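Local coordinates for type IV secretion system protein VirB11 (Brucella suis, PDB 2GZA) that hydrolyses ATP as a hexameric motor of the type IV secretion system, a membrane-spanning machine linked to virulence, at the interface of chains A and B. Sequence-based numbering; all coordinates share one arbitrary frame. Chains: chain A/B, Type IV secretion system protein VirB11.

The interface of chains A and B. Residues chain A 95, 101, 250; chain B 210-211, 262.
A:Arg101 reaches over from the first residue of strand 101-105 and joins B:Asp210, on a loop just past strand 205-209, in a salt bridge between neighbouring subunits of the VirB11 hexamer. An arginine suits this place because its chain is long enough to cross to the neighbour and its guanidinium has two terminal nitrogens to offer a carboxylate. From CB it sets off with CG anti to the carbonyl carbon (chi1 -61°); the chain is extended from CG to NE, and the last torsion turns the guanidinium across it towards B:Asp210. There CZ passes 4.0 Å from CG2 of B:Val211. NH1 gives a hydrogen bond of 2.9 Å to the carboxylate oxygen OD2 of B:Asp210, on its syn side but tilted from the carboxylate plane. NH2 makes a weak hydrogen bond to the other oxygen, OD1, and also lies against CG2 of B:Val211. Since guanidinium and carboxylate planes stand 51° apart, the pairing is two-pronged but twisted.

B:Asp210 suits its loop because a short carboxylate presents two acceptor oxygens that the longer arginines can reach. From a loop of its own subunit, B:Arg262 is long enough to bring NH2 to OD2 in a second salt bridge at 3.5 Å, so one carboxylate oxygen draws in arginines of both chains. A:Arg250 brings a third guanidinium, turned nearly perpendicular to that of B:Arg262, with NH2 pointing at the latter's CZ. No hydrogen bond links the two arginines; the carboxylate, with OD2 5.5 Å from NH2 of A:Arg250, probably offsets part of their positive charge.

Branched aliphatic residues flank the charged group and add an apolar contact without competing for its hydrogen bonds. CG2 of A:Ile95, at the end of strand 91-95, meets CG1 of B:Val211 at 3.9 Å. The other branch of the isoleucine turns towards B:Asp210, where its terminal methyl CD1 comes within 3.6 Å of the backbone oxygen O.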
# COMPACT_ATOMS: atom_id res chain seq x y z
N ILE A 95 31.67 -10.25 15.32
CA ILE A 95 32.11 -11.63 15.58
C ILE A 95 33.62 -11.69 15.72
O ILE A 95 34.36 -11.30 14.81
CB ILE A 95 31.58 -12.64 14.53
CG1 ILE A 95 30.05 -12.62 14.48
CG2 ILE A 95 32.06 -14.05 14.85
CD1 ILE A 95 29.42 -13.55 13.45
N ARG A 101 30.43 -14.02 19.65
CA ARG A 101 29.66 -12.84 19.27
C ARG A 101 29.78 -11.81 20.37
O ARG A 101 29.64 -12.14 21.55
CB ARG A 101 28.18 -13.15 19.11
CG ARG A 101 27.80 -14.16 18.07
CD ARG A 101 26.29 -14.30 18.05
NE ARG A 101 25.87 -15.61 17.55
CZ ARG A 101 25.44 -15.85 16.32
NH1 ARG A 101 25.34 -14.86 15.43
NH2 ARG A 101 25.09 -17.08 15.98
N ARG A 250 20.85 -9.63 21.73
CA ARG A 250 22.25 -10.03 21.67
C ARG A 250 22.95 -9.79 22.99
O ARG A 250 24.18 -9.89 23.10
CB ARG A 250 22.96 -9.24 20.58
CG ARG A 250 22.36 -9.41 19.22
CD ARG A 250 23.43 -9.33 18.17
NE ARG A 250 23.24 -10.39 17.19
CZ ARG A 250 22.28 -10.38 16.26
NH1 ARG A 250 21.42 -9.37 16.15
NH2 ARG A 250 22.18 -11.42 15.43
N ASP B 210 26.75 -18.18 10.46
CA ASP B 210 27.66 -17.05 10.68
C ASP B 210 28.74 -17.35 11.72
O ASP B 210 29.80 -16.72 11.71
CB ASP B 210 26.94 -15.71 10.93
CG ASP B 210 26.16 -15.67 12.24
OD1 ASP B 210 25.90 -16.72 12.87
OD2 ASP B 210 25.79 -14.54 12.63
N VAL B 211 28.47 -18.30 12.61
CA VAL B 211 29.51 -18.87 13.48
C VAL B 211 29.65 -20.37 13.24
O VAL B 211 28.64 -21.07 13.18
CB VAL B 211 29.30 -18.54 14.98
CG1 VAL B 211 29.58 -17.07 15.25
CG2 VAL B 211 27.90 -18.88 15.41
N ARG B 262 16.22 -15.72 10.92
CA ARG B 262 16.23 -14.49 11.72
C ARG B 262 15.53 -13.30 11.08
O ARG B 262 15.02 -12.45 11.79
CB ARG B 262 17.64 -14.10 12.07
CG ARG B 262 18.37 -15.19 12.75
CD ARG B 262 19.34 -14.63 13.70
NE ARG B 262 20.39 -13.92 13.02
CZ ARG B 262 21.62 -13.86 13.52
NH1 ARG B 262 21.87 -14.48 14.66
NH2 ARG B 262 22.56 -13.19 12.89